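Local coordinates for protein transcriptional regulator (Mesorhizobium loti, PDB 3BHQ) that probably binds cis-regulatory DNA as a two-subunit helix-turn-helix regulator of the TetR family and so controls transcription, at residues E16-A21 against K51-K56; A23-K28 against E57-E62; E62-T67 against P123-A128; D73-V78 against I100-D105; K110-I115 against R127-K132. All coordinates share one frame; numbering follows the deposited sequence. Where two conformers were deposited one is given.

Contact 1 of 5, residues E16-A21 against K51-K56; sequences EIIQAA and KHFTDK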
# COMPACT_ATOMS: atom_id res chain seq x y z
N GLU A 16 -20.46 19.02 10.35
CA GLU A 16 -21.04 18.03 11.28
C GLU A 16 -21.56 16.79 10.57
O GLU A 16 -21.39 15.67 11.04
CB GLU A 16 -22.13 18.67 12.15
CG GLU A 16 -21.57 19.68 13.15
CD GLU A 16 -22.61 20.54 13.85
OE1 GLU A 16 -23.80 20.51 13.51
OE2 GLU A 16 -22.19 21.29 14.76
N ILE A 17 -22.21 17.01 9.42
CA ILE A 17 -22.72 15.91 8.61
C ILE A 17 -21.55 15.03 8.09
O ILE A 17 -21.63 13.81 8.15
CB ILE A 17 -23.61 16.42 7.44
CG1 ILE A 17 -24.87 17.07 7.99
CG2 ILE A 17 -23.96 15.29 6.48
CD1 ILE A 17 -25.62 17.94 6.95
N ILE A 18 -20.51 15.67 7.55
CA ILE A 18 -19.34 14.92 7.05
C ILE A 18 -18.64 14.16 8.18
O ILE A 18 -18.25 13.00 8.02
CB ILE A 18 -18.36 15.84 6.28
CG1 ILE A 18 -19.01 16.32 4.98
CG2 ILE A 18 -17.06 15.10 5.96
CD1 ILE A 18 -18.34 17.53 4.35
N GLN A 19 -18.54 14.79 9.34
CA GLN A 19 -17.94 14.12 10.53
C GLN A 19 -18.75 12.85 10.90
O GLN A 19 -18.20 11.76 11.15
CB GLN A 19 -17.88 15.14 11.67
CG GLN A 19 -17.20 14.69 12.94
CD GLN A 19 -17.27 15.75 14.06
OE1 GLN A 19 -17.54 16.94 13.82
NE2 GLN A 19 -17.03 15.30 15.28
N ALA A 20 -20.09 13.00 10.97
CA ALA A 20 -20.97 11.88 11.24
C ALA A 20 -20.89 10.79 10.19
O ALA A 20 -20.85 9.61 10.50
CB ALA A 20 -22.43 12.38 11.39
N ALA A 21 -20.84 11.20 8.92
CA ALA A 21 -20.77 10.25 7.82
C ALA A 21 -19.46 9.46 7.87
O ALA A 21 -19.46 8.29 7.60
CB ALA A 21 -20.93 10.97 6.47
N LYS A 51 -30.49 17.62 0.46
CA LYS A 51 -30.33 18.88 -0.27
C LYS A 51 -28.85 19.20 -0.51
O LYS A 51 -28.45 19.68 -1.59
CB LYS A 51 -31.04 20.03 0.45
CG LYS A 51 -32.57 19.98 0.31
CD LYS A 51 -33.32 20.75 1.40
CE LYS A 51 -33.13 22.26 1.34
NZ LYS A 51 -34.01 22.94 2.34
N HIS A 52 -28.03 18.94 0.51
CA HIS A 52 -26.61 19.32 0.47
C HIS A 52 -25.67 18.25 -0.05
O HIS A 52 -24.58 18.59 -0.55
CB HIS A 52 -26.16 19.76 1.87
CG HIS A 52 -26.80 21.02 2.33
ND1 HIS A 52 -26.32 21.76 3.40
CD2 HIS A 52 -27.85 21.73 1.83
CE1 HIS A 52 -27.08 22.83 3.56
NE2 HIS A 52 -28.02 22.84 2.63
N PHE A 53 -26.04 16.98 0.02
CA PHE A 53 -25.18 15.89 -0.39
C PHE A 53 -25.76 14.89 -1.38
O PHE A 53 -25.02 13.98 -1.77
CB PHE A 53 -24.62 15.18 0.85
CG PHE A 53 -23.76 16.08 1.69
CD1 PHE A 53 -22.47 16.38 1.27
CD2 PHE A 53 -24.23 16.67 2.84
CE1 PHE A 53 -21.65 17.25 2.01
CE2 PHE A 53 -23.42 17.56 3.59
CZ PHE A 53 -22.12 17.83 3.18
N THR A 54 -27.04 15.04 -1.75
CA THR A 54 -27.72 14.25 -2.80
C THR A 54 -27.95 12.76 -2.52
O THR A 54 -29.09 12.29 -2.62
CB THR A 54 -27.02 14.44 -4.17
OG1 THR A 54 -27.29 15.78 -4.59
CG2 THR A 54 -27.58 13.47 -5.28
N ASP A 55 -26.87 12.04 -2.30
CA ASP A 55 -26.96 10.61 -2.05
C ASP A 55 -25.77 10.11 -1.27
O ASP A 55 -24.82 10.85 -1.05
CB ASP A 55 -27.24 9.83 -3.36
CG ASP A 55 -26.16 9.97 -4.41
OD1 ASP A 55 -24.97 10.23 -4.09
OD2 ASP A 55 -26.52 9.76 -5.59
N LYS A 56 -25.85 8.85 -0.85
CA LYS A 56 -24.84 8.25 -0.01
C LYS A 56 -23.48 8.17 -0.72
O LYS A 56 -22.42 8.38 -0.10
CB LYS A 56 -25.33 6.89 0.48
CG LYS A 56 -24.60 6.35 1.66
CD LYS A 56 -25.28 5.11 2.27
CE LYS A 56 -25.29 3.92 1.34
NZ LYS A 56 -25.94 2.73 1.97
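Ile17 and Ile18 of helix 9-28 take up the ring of Phe53, the last residue of helix 46-53. Followed from its root, Ile17 has CB 4.0 Å from Phe53 CE2, the CG2 branch comes closest at 3.7 Å from that same CE2, and at the extended tip CD1 is again 4.0 Å from CE2. All three atoms gather obliquely round the CE2 corner. Ile18 serves the ring's outer end, with CG1 3.9 Å from Phe53 CZ and CD1 4.1 Å from Phe53 CE1, its chain running at about a right angle to the phenylalanine. With CG beside its own backbone N (chi1 -63°), Phe53 points its ring at this pair. Cut back to alanine, Phe53 would probably leave both isoleucines facing a gap and weaken the hold on the end of helix 46-53. That helix closes the predicted helix-turn-helix, so the contact fastens the probable DNA-recognition helix to helix 9-28; Leu59 of helix 56-83 also touches Phe53, and Ala42 of helix 35-42 packs on Ile17.

Contact 2 of 5, residues A23-K28 against E57-E62; sequences AAFISK and ETLFGE. With EDO (1,2-ethanediol), chain E; EDO (1,2-ethanediol), chain K.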
# COMPACT_ATOMS: atom_id res chain seq x y z
N ALA A 23 -17.56 8.75 10.49
CA ALA A 23 -17.64 7.75 11.57
C ALA A 23 -18.56 6.58 11.20
O ALA A 23 -18.26 5.41 11.47
CB ALA A 23 -18.12 8.41 12.88
N ALA A 24 -19.71 6.89 10.59
CA ALA A 24 -20.70 5.88 10.19
C ALA A 24 -20.16 4.91 9.15
O ALA A 24 -20.29 3.69 9.29
CB ALA A 24 -22.02 6.55 9.68
N PHE A 25 -19.56 5.46 8.09
CA PHE A 25 -18.92 4.61 7.08
C PHE A 25 -17.81 3.73 7.66
O PHE A 25 -17.77 2.55 7.35
CB PHE A 25 -18.37 5.43 5.89
CG PHE A 25 -19.42 6.07 5.03
CD1 PHE A 25 -20.51 5.33 4.56
CD2 PHE A 25 -19.29 7.39 4.60
CE1 PHE A 25 -21.48 5.91 3.75
CE2 PHE A 25 -20.26 7.99 3.76
CZ PHE A 25 -21.35 7.24 3.34
N ILE A 26 -16.97 4.29 8.52
CA ILE A 26 -15.89 3.49 9.17
C ILE A 26 -16.48 2.38 10.04
O ILE A 26 -16.05 1.23 9.96
CB ILE A 26 -14.91 4.39 9.95
CG1 ILE A 26 -14.07 5.18 8.94
CG2 ILE A 26 -14.03 3.54 10.93
CD1 ILE A 26 -13.20 6.28 9.51
N SER A 27 -17.51 2.71 10.80
CA SER A 27 -18.13 1.74 11.69
C SER A 27 -18.95 0.66 10.99
O SER A 27 -18.89 -0.50 11.39
CB SER A 27 -19.02 2.51 12.70
OG SER A 27 -19.68 1.63 13.60
N LYS A 28 -19.70 1.02 9.96
CA LYS A 28 -20.68 0.12 9.35
C LYS A 28 -20.40 -0.28 7.92
O LYS A 28 -21.06 -1.20 7.42
CB LYS A 28 -22.04 0.82 9.37
CG LYS A 28 -22.50 1.36 10.72
CD LYS A 28 -22.78 0.25 11.69
CE LYS A 28 -23.42 0.79 12.98
NZ LYS A 28 -22.48 1.69 13.76
N GLU A 57 -23.51 7.94 -2.04
CA GLU A 57 -22.27 7.87 -2.83
C GLU A 57 -21.54 9.22 -2.87
O GLU A 57 -20.32 9.28 -2.72
CB GLU A 57 -22.58 7.39 -4.27
CG GLU A 57 -21.39 7.33 -5.21
CD GLU A 57 -21.69 6.61 -6.52
OE1 GLU A 57 -22.88 6.57 -6.94
OE2 GLU A 57 -20.73 6.13 -7.13
N THR A 58 -22.30 10.27 -3.14
CA THR A 58 -21.80 11.64 -3.14
C THR A 58 -21.22 12.04 -1.79
O THR A 58 -20.12 12.61 -1.71
CB THR A 58 -22.89 12.61 -3.63
OG1 THR A 58 -23.36 12.21 -4.93
CG2 THR A 58 -22.37 14.06 -3.69
N LEU A 59 -21.95 11.70 -0.72
CA LEU A 59 -21.50 12.01 0.62
C LEU A 59 -20.17 11.28 0.95
O LEU A 59 -19.29 11.87 1.55
CB LEU A 59 -22.60 11.65 1.62
CG LEU A 59 -22.33 11.90 3.11
CD1 LEU A 59 -21.72 13.27 3.44
CD2 LEU A 59 -23.61 11.70 3.97
N PHE A 60 -20.04 10.03 0.51
CA PHE A 60 -18.79 9.26 0.73
C PHE A 60 -17.61 9.99 0.02
O PHE A 60 -16.51 10.09 0.56
CB PHE A 60 -18.94 7.83 0.20
CG PHE A 60 -18.00 6.78 0.80
CD1 PHE A 60 -16.91 7.09 1.63
CD2 PHE A 60 -18.20 5.44 0.46
CE1 PHE A 60 -16.10 6.07 2.15
CE2 PHE A 60 -17.37 4.43 0.96
CZ PHE A 60 -16.36 4.74 1.80
N GLY A 61 -17.87 10.54 -1.17
CA GLY A 61 -16.86 11.30 -1.86
C GLY A 61 -16.40 12.53 -1.08
O GLY A 61 -15.21 12.83 -1.00
N GLU A 62 -17.36 13.25 -0.48
CA GLU A 62 -17.02 14.39 0.38
C GLU A 62 -16.24 13.99 1.65
O GLU A 62 -15.42 14.77 2.13
CB GLU A 62 -18.28 15.19 0.73
CG GLU A 62 -18.81 15.91 -0.47
CD GLU A 62 -17.93 17.10 -0.87
OE1 GLU A 62 -17.51 17.92 -0.01
OE2 GLU A 62 -17.69 17.25 -2.04
C1 EDO E . -20.90 4.95 14.07
O1 EDO E . -20.51 5.66 15.26
C2 EDO E . -22.20 5.50 13.52
O2 EDO E . -23.00 4.49 12.90
C1 EDO K . -16.79 -1.78 7.64
O1 EDO K . -16.14 -2.71 6.77
C2 EDO K . -16.74 -2.27 9.07
O2 EDO K . -17.98 -2.90 9.39
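Phe25 and Phe60 stack face to face: the ring centroids are 4.4 Å apart and the planes only 23° from parallel. The overlap is uneven. Phe25 CG sits above the centre of the Phe60 ring, whereas Phe60 CG lies over the rim of Phe25. The reason is that Phe25 pushes one edge past its partner's ring to the helix behind it, CE2 reaching 3.6 Å from Phe60 CA and 3.8 Å from Phe60 CB. Near the plane of the Phe25 ring, at its edge, the backbone carbon Leu59 C comes 4.3 Å from CE2. Phe60 turns its ring to meet this with CG opposite the backbone N (chi1 -157°). A serine in place of Phe25 would probably strip the cover from one face of Phe60 and open a gap above its backbone. The stack joins helix 9-28 to the start of helix 56-83 within the probable DNA-binding part of the chain; Leu111 and Leu114 of helix 106-117 touch Phe60, and Ile38 of helix 35-42 packs on Leu59.

Contact 3 of 5, residues E62-T67 against P123-A128; sequences EVVLST and PQLGRA. With EDO (1,2-ethanediol), chain I.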
# COMPACT_ATOMS: atom_id res chain seq x y z
N GLU A 62 -17.36 13.25 -0.48
CA GLU A 62 -17.02 14.39 0.38
C GLU A 62 -16.24 13.99 1.65
O GLU A 62 -15.42 14.77 2.13
CB GLU A 62 -18.28 15.19 0.73
CG GLU A 62 -18.81 15.91 -0.47
CD GLU A 62 -17.93 17.10 -0.87
OE1 GLU A 62 -17.51 17.92 -0.01
OE2 GLU A 62 -17.69 17.25 -2.04
N VAL A 63 -16.56 12.82 2.23
CA VAL A 63 -15.82 12.28 3.38
C VAL A 63 -14.35 12.09 2.97
O VAL A 63 -13.44 12.51 3.70
CB VAL A 63 -16.43 10.95 3.86
CG1 VAL A 63 -15.46 10.13 4.73
CG2 VAL A 63 -17.75 11.24 4.60
N VAL A 64 -14.14 11.49 1.81
CA VAL A 64 -12.75 11.24 1.32
C VAL A 64 -12.01 12.56 1.14
O VAL A 64 -10.89 12.74 1.63
CB VAL A 64 -12.70 10.37 0.04
CG1 VAL A 64 -11.26 10.33 -0.55
CG2 VAL A 64 -13.27 8.96 0.31
N LEU A 65 -12.66 13.52 0.48
CA LEU A 65 -12.02 14.82 0.29
C LEU A 65 -11.73 15.56 1.59
O LEU A 65 -10.69 16.19 1.71
CB LEU A 65 -12.82 15.70 -0.65
CG LEU A 65 -12.96 15.22 -2.08
CD1 LEU A 65 -13.97 16.12 -2.82
CD2 LEU A 65 -11.61 15.22 -2.79
N SER A 66 -12.65 15.50 2.57
CA SER A 66 -12.45 16.16 3.87
C SER A 66 -11.25 15.57 4.61
O SER A 66 -10.44 16.29 5.14
CB SER A 66 -13.70 16.05 4.75
OG SER A 66 -13.53 16.72 5.99
N THR A 67 -11.17 14.24 4.61
CA THR A 67 -10.06 13.55 5.27
C THR A 67 -8.73 13.90 4.56
O THR A 67 -7.73 14.21 5.24
CB THR A 67 -10.31 12.05 5.35
OG1 THR A 67 -11.39 11.82 6.26
CG2 THR A 67 -9.06 11.35 5.89
N PRO A 123 -15.02 3.88 -8.10
CA PRO A 123 -13.61 4.16 -8.41
C PRO A 123 -13.21 5.59 -8.10
O PRO A 123 -12.05 5.84 -7.83
CB PRO A 123 -13.50 3.86 -9.92
CG PRO A 123 -14.85 3.80 -10.42
CD PRO A 123 -15.78 3.52 -9.30
N GLN A 124 -14.19 6.50 -8.11
CA GLN A 124 -13.90 7.92 -7.83
C GLN A 124 -13.33 8.19 -6.43
O GLN A 124 -12.64 9.20 -6.25
CB GLN A 124 -15.10 8.81 -8.12
CG GLN A 124 -16.26 8.73 -7.17
CD GLN A 124 -17.17 7.55 -7.33
OE1 GLN A 124 -16.94 6.63 -8.12
NE2 GLN A 124 -18.28 7.59 -6.56
N LEU A 125 -13.64 7.34 -5.47
CA LEU A 125 -13.18 7.53 -4.09
C LEU A 125 -11.65 7.40 -4.06
O LEU A 125 -10.96 8.28 -3.52
CB LEU A 125 -13.82 6.52 -3.12
CG LEU A 125 -15.38 6.52 -3.07
CD1 LEU A 125 -15.88 5.41 -2.13
CD2 LEU A 125 -15.91 7.90 -2.71
N GLY A 126 -11.15 6.30 -4.62
CA GLY A 126 -9.71 6.08 -4.69
C GLY A 126 -8.99 7.09 -5.56
O GLY A 126 -7.86 7.52 -5.24
N ARG A 127 -9.62 7.53 -6.66
CA ARG A 127 -9.02 8.57 -7.47
C ARG A 127 -8.88 9.87 -6.67
O ARG A 127 -7.83 10.52 -6.72
CB ARG A 127 -9.81 8.79 -8.74
CG ARG A 127 -9.71 7.67 -9.72
CD ARG A 127 -10.17 8.15 -11.13
NE ARG A 127 -11.54 8.70 -11.15
CZ ARG A 127 -12.67 8.04 -11.44
NH1 ARG A 127 -12.68 6.74 -11.78
NH2 ARG A 127 -13.82 8.71 -11.42
N ALA A 128 -9.91 10.23 -5.91
CA ALA A 128 -9.87 11.42 -5.05
C ALA A 128 -8.80 11.30 -3.98
O ALA A 128 -8.05 12.25 -3.76
CB ALA A 128 -11.22 11.69 -4.41
C1 EDO I . -10.05 10.03 9.28
O1 EDO I . -10.81 11.13 8.80
C2 EDO I . -11.04 9.05 9.86
O2 EDO I . -11.63 9.67 11.01
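Thr67 OG1, one turn beyond the Val64 that packs on Leu125 and Ala128, makes the shortest polar bond here, 2.7 Å to O1 of an ethanediol probably left from crystallisation; either hydroxyl could be the donor. Between the two segments themselves everything is apolar or van der Waals; the polar tie comes a little earlier on helix 56-83, where Glu57 accepts a hydrogen bond from Gln124. Val64 does most of the work, and its two methyls divide the job. CG1, set opposite the backbone N by chi1 of 171°, drops toward the neighbouring backbone and lies 3.6 Å from Leu125 O, then 4.1 Å from Ala128 CB. The other methyl, CG2, meets the tip of Leu125, with CD2 4.1 Å away, the two side chains lying nearly at right angles. Ala128 receives a second neighbour from further round the helix: Leu65 starts off to the flank, but its extended end reaches across and puts CD2 3.9 Å from Ala128 CB. The segment axes run 9.3 Å apart and nearly parallel, at 10°. Helix 56-83 is thereby tied to helix 123-150 just where it leaves the probable DNA-binding part, consistent with the linking role of this helix in TetR-family regulators. Its other flank is covered by helix 9-28, with Ile18 and Ala21 on Val63, while Ile115 of helix 106-117 also touches Val64.

Contact 4 of 5, residues D73-V78 against I100-D105; sequences DIIESV and IAVLMD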
# COMPACT_ATOMS: atom_id res chain seq x y z
N ASP A 73 -3.35 19.32 5.74
CA ASP A 73 -3.12 20.51 6.59
C ASP A 73 -2.07 20.19 7.64
O ASP A 73 -1.17 21.00 7.90
CB ASP A 73 -4.40 21.04 7.24
CG ASP A 73 -5.37 21.66 6.25
OD1 ASP A 73 -4.99 21.93 5.10
OD2 ASP A 73 -6.54 21.88 6.64
N ILE A 74 -2.16 18.98 8.21
CA ILE A 74 -1.18 18.52 9.21
C ILE A 74 0.19 18.36 8.59
O ILE A 74 1.19 18.84 9.15
CB ILE A 74 -1.61 17.21 9.96
CG1 ILE A 74 -2.93 17.41 10.70
CG2 ILE A 74 -0.51 16.82 10.97
CD1 ILE A 74 -3.50 16.15 11.34
N ILE A 75 0.26 17.72 7.42
CA ILE A 75 1.54 17.53 6.71
C ILE A 75 2.18 18.89 6.37
O ILE A 75 3.40 19.05 6.54
CB ILE A 75 1.41 16.64 5.43
CG1 ILE A 75 0.86 15.23 5.75
CG2 ILE A 75 2.74 16.53 4.71
CD1 ILE A 75 1.48 14.53 6.89
N GLU A 76 1.38 19.85 5.91
CA GLU A 76 1.92 21.20 5.65
C GLU A 76 2.56 21.86 6.89
O GLU A 76 3.60 22.51 6.76
CB GLU A 76 0.85 22.15 5.07
CG GLU A 76 0.51 21.86 3.61
CD GLU A 76 -0.49 22.85 3.00
OE1 GLU A 76 -1.15 23.62 3.74
OE2 GLU A 76 -0.60 22.85 1.75
N SER A 77 1.95 21.68 8.06
CA SER A 77 2.50 22.26 9.29
C SER A 77 3.84 21.63 9.65
O SER A 77 4.77 22.33 10.01
CB SER A 77 1.53 22.13 10.47
OG SER A 77 1.25 20.78 10.78
N VAL A 78 3.94 20.31 9.51
CA VAL A 78 5.20 19.59 9.84
C VAL A 78 6.33 19.81 8.82
O VAL A 78 7.50 19.90 9.21
CB VAL A 78 4.93 18.08 10.17
CG1 VAL A 78 3.92 17.97 11.31
CG2 VAL A 78 4.44 17.30 8.97
N ILE A 100 4.69 9.22 10.49
CA ILE A 100 4.28 7.87 10.95
C ILE A 100 3.05 7.96 11.82
O ILE A 100 2.08 7.27 11.61
CB ILE A 100 5.37 7.14 11.78
CG1 ILE A 100 6.49 6.70 10.85
CG2 ILE A 100 4.79 5.91 12.54
CD1 ILE A 100 7.65 6.06 11.57
N ALA A 101 3.07 8.85 12.82
CA ALA A 101 1.93 8.98 13.75
C ALA A 101 0.63 9.39 13.06
O ALA A 101 -0.44 8.84 13.35
CB ALA A 101 2.27 9.95 14.87
N VAL A 102 0.71 10.34 12.14
CA VAL A 102 -0.45 10.82 11.39
C VAL A 102 -1.00 9.77 10.42
O VAL A 102 -2.20 9.49 10.38
CB VAL A 102 -0.09 12.13 10.62
CG1 VAL A 102 -1.18 12.55 9.64
CG2 VAL A 102 0.21 13.25 11.61
N LEU A 103 -0.09 9.22 9.61
CA LEU A 103 -0.49 8.30 8.54
C LEU A 103 -0.88 6.91 9.03
O LEU A 103 -1.59 6.21 8.30
CB LEU A 103 0.56 8.30 7.42
CG LEU A 103 0.79 9.67 6.75
CD1 LEU A 103 1.95 9.64 5.78
CD2 LEU A 103 -0.47 10.17 6.06
N MSE A 104 -0.44 6.52 10.23
CA MSE A 104 -0.79 5.22 10.81
C MSE A 104 -1.93 5.31 11.81
O MSE A 104 -2.23 4.36 12.52
CB MSE A 104 0.46 4.53 11.36
CG MSE A 104 1.55 4.30 10.30
SE MSE A 104 0.98 3.13 8.85
CE MSE A 104 0.46 1.63 10.02
N ASP A 105 -2.61 6.45 11.86
CA ASP A 105 -3.77 6.64 12.70
C ASP A 105 -4.80 5.55 12.35
O ASP A 105 -5.08 5.31 11.17
CB ASP A 105 -4.43 7.99 12.43
CG ASP A 105 -5.70 8.16 13.22
OD1 ASP A 105 -5.64 8.45 14.42
OD2 ASP A 105 -6.77 7.99 12.64
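Val102 heads straight for helix 56-83 and spreads its two methyls toward two successive residues, Ile74 and Ile75. The tighter meeting is branch against branch: Val102 CG2 and Ile74 CG2 stand 3.7 Å apart, the two side chains passing each other at a slant. The other methyl looks to Ile75, which starts off to the flank and has to bend to get there. A second kink in its chain (chi2 -47°) folds CD1 inward until it is 4.3 Å from Val102 CG1, a looser touch. The beta-branched valine is thus straddled by the isoleucines, and no polar group takes part between the segments. Val102 is the last residue but one of helix 88-103, just ahead of the turn in which Asp105 caps helix 106-117. Val71 of helix 56-83 also touches Val102 and Leu103, and helix 159-181 covers the far flank through Phe167 and Leu171 on Leu103. The contact therefore holds helix 56-83 against helix 88-103 at the partly exposed margin between these helices of the C-terminal bundle.

Contact 5 of 5, residues K110-I115 against R127-K132; sequences KLRRLI and RAWYEK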
# COMPACT_ATOMS: atom_id res chain seq x y z
N LYS A 110 -8.58 2.52 8.61
CA LYS A 110 -9.90 1.93 8.33
C LYS A 110 -10.53 2.58 7.09
O LYS A 110 -11.06 1.88 6.21
CB LYS A 110 -10.84 2.04 9.52
CG LYS A 110 -10.44 1.16 10.76
CD LYS A 110 -11.31 1.48 12.00
CE LYS A 110 -10.87 0.66 13.20
NZ LYS A 110 -11.46 1.19 14.49
N LEU A 111 -10.44 3.90 6.99
CA LEU A 111 -10.96 4.60 5.80
C LEU A 111 -10.19 4.16 4.52
O LEU A 111 -10.81 3.95 3.45
CB LEU A 111 -10.89 6.12 5.99
CG LEU A 111 -11.55 6.97 4.89
CD1 LEU A 111 -13.05 6.70 4.79
CD2 LEU A 111 -11.25 8.49 5.07
N ARG A 112 -8.86 4.05 4.60
CA ARG A 112 -8.06 3.59 3.45
C ARG A 112 -8.56 2.23 2.95
O ARG A 112 -8.71 2.03 1.74
CB ARG A 112 -6.55 3.54 3.77
CG ARG A 112 -5.70 4.68 3.17
CD ARG A 112 -4.27 4.62 3.75
NE ARG A 112 -3.08 4.84 2.88
CZ ARG A 112 -2.45 3.87 2.20
NH1 ARG A 112 -2.90 2.62 2.16
NH2 ARG A 112 -1.31 4.16 1.52
N ARG A 113 -8.78 1.30 3.89
CA ARG A 113 -9.28 -0.04 3.50
C ARG A 113 -10.61 0.05 2.74
O ARG A 113 -10.81 -0.66 1.74
CB ARG A 113 -9.45 -0.92 4.74
CG ARG A 113 -9.84 -2.37 4.44
CD ARG A 113 -9.99 -3.24 5.67
NE ARG A 113 -8.86 -3.07 6.60
CZ ARG A 113 -7.64 -3.56 6.44
NH1 ARG A 113 -7.31 -4.26 5.37
NH2 ARG A 113 -6.71 -3.31 7.35
N LEU A 114 -11.52 0.90 3.23
CA LEU A 114 -12.83 1.07 2.58
C LEU A 114 -12.70 1.64 1.17
O LEU A 114 -13.41 1.19 0.26
CB LEU A 114 -13.79 1.93 3.42
CG LEU A 114 -14.19 1.37 4.77
CD1 LEU A 114 -15.10 2.34 5.48
CD2 LEU A 114 -14.85 0.02 4.63
N ILE A 115 -11.82 2.63 1.01
CA ILE A 115 -11.59 3.25 -0.29
C ILE A 115 -11.09 2.17 -1.28
O ILE A 115 -11.60 2.06 -2.37
CB ILE A 115 -10.60 4.41 -0.18
CG1 ILE A 115 -11.25 5.58 0.60
CG2 ILE A 115 -10.13 4.84 -1.58
CD1 ILE A 115 -10.22 6.65 1.16
N ARG A 127 -9.62 7.53 -6.66
CA ARG A 127 -9.02 8.57 -7.47
C ARG A 127 -8.88 9.87 -6.67
O ARG A 127 -7.83 10.52 -6.72
CB ARG A 127 -9.81 8.79 -8.74
CG ARG A 127 -9.71 7.67 -9.72
CD ARG A 127 -10.17 8.15 -11.13
NE ARG A 127 -11.54 8.70 -11.15
CZ ARG A 127 -12.67 8.04 -11.44
NH1 ARG A 127 -12.68 6.74 -11.78
NH2 ARG A 127 -13.82 8.71 -11.42
N ALA A 128 -9.91 10.23 -5.91
CA ALA A 128 -9.87 11.42 -5.05
C ALA A 128 -8.80 11.30 -3.98
O ALA A 128 -8.05 12.25 -3.76
CB ALA A 128 -11.22 11.69 -4.41
N TRP A 129 -8.74 10.15 -3.30
CA TRP A 129 -7.70 9.95 -2.28
C TRP A 129 -6.30 10.09 -2.92
O TRP A 129 -5.40 10.76 -2.37
CB TRP A 129 -7.84 8.61 -1.54
CG TRP A 129 -6.72 8.52 -0.58
CD1 TRP A 129 -5.59 7.77 -0.73
CD2 TRP A 129 -6.53 9.29 0.61
NE1 TRP A 129 -4.72 8.03 0.30
CE2 TRP A 129 -5.27 8.94 1.15
CE3 TRP A 129 -7.33 10.23 1.30
CZ2 TRP A 129 -4.77 9.49 2.34
CZ3 TRP A 129 -6.83 10.78 2.49
CH2 TRP A 129 -5.56 10.41 2.98
N TYR A 130 -6.13 9.44 -4.05
CA TYR A 130 -4.80 9.45 -4.70
C TYR A 130 -4.38 10.87 -5.09
O TYR A 130 -3.24 11.26 -4.79
CB TYR A 130 -4.75 8.50 -5.91
CG TYR A 130 -3.34 8.35 -6.43
CD1 TYR A 130 -2.38 7.69 -5.70
CD2 TYR A 130 -2.96 8.91 -7.63
CE1 TYR A 130 -1.09 7.57 -6.15
CE2 TYR A 130 -1.65 8.78 -8.09
CZ TYR A 130 -0.73 8.13 -7.33
OH TYR A 130 0.59 7.99 -7.73
N GLU A 131 -5.29 11.65 -5.70
CA GLU A 131 -4.97 13.03 -6.13
C GLU A 131 -4.83 14.00 -4.97
O GLU A 131 -3.86 14.73 -4.86
CB GLU A 131 -6.07 13.58 -7.06
CG GLU A 131 -5.78 14.99 -7.66
CD GLU A 131 -6.99 15.67 -8.30
OE1 GLU A 131 -7.99 15.00 -8.62
OE2 GLU A 131 -6.93 16.90 -8.48
N LYS A 132 -5.87 14.04 -4.14
CA LYS A 132 -5.96 15.03 -3.07
C LYS A 132 -5.35 14.69 -1.74
O LYS A 132 -5.15 15.59 -0.90
CB LYS A 132 -7.44 15.41 -2.88
CG LYS A 132 -8.17 15.86 -4.17
CD LYS A 132 -7.59 17.07 -4.85
CE LYS A 132 -7.65 18.33 -4.02
NZ LYS A 132 -7.26 19.52 -4.84
O HOH W 1 -1.87 7.39 1.54
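Trp129 meets helix 106-117 through Ile115 and Arg112, in different ways. The apolar part is a single touch: Ile115 CD1 stands 4.1 Å from Trp129 CB, at the root of the indole and oblique to the ring, and the two side chains lie about perpendicular. Because the tryptophan places CG opposite its backbone N (chi1 178°), the ring system continues past the isoleucine toward Arg112. The polar part runs through water. Arg112 NE and Trp129 NE1 are 4.4 Å apart and both are donors, so they do not bond to each other; a water instead accepts from each, 3.1 Å from Arg112 NE and 3.2 Å from Trp129 NE1. It sits at the indole edge, in the ring plane, where the N-H of this buried tryptophan finds its acceptor. Arg112 was modelled in two conformers, so its half of the bridge is less certain. Phe180 of the second subunit meets the Trp129 ring with planes at about 50° and packs on Ile115 and Arg112 too. The site thus joins helix 106-117 to helix 123-150 at the dimer interface, with Val64 of helix 56-83 on Ile115 and Met175 of helix 159-181 against Arg112.

Helix 56-83 is the thread, supplying one segment to contacts 2, 3 and 4. Contacts 1 and 2, centres 8 Å apart, build the probable DNA-binding part, and Ala21 CB meets Leu59 CD2 between them at 3.7 Å. From there contact 3 leads into the C-terminal bundle: Glu57 OE2 of contact 2 is 2.9 Å from Gln124 NE2, a probable hydrogen bond, and Phe60 packs on Leu125. Contacts 3 and 5, only 6 Å between centres, share Arg127 and Ala128 and both reach the second subunit. Leu114 of contact 5 also touches Phe25 and Ile26 of contact 2. Contact 4 lies farther along helix 56-83, its centre about 25 Å from that of contact 1.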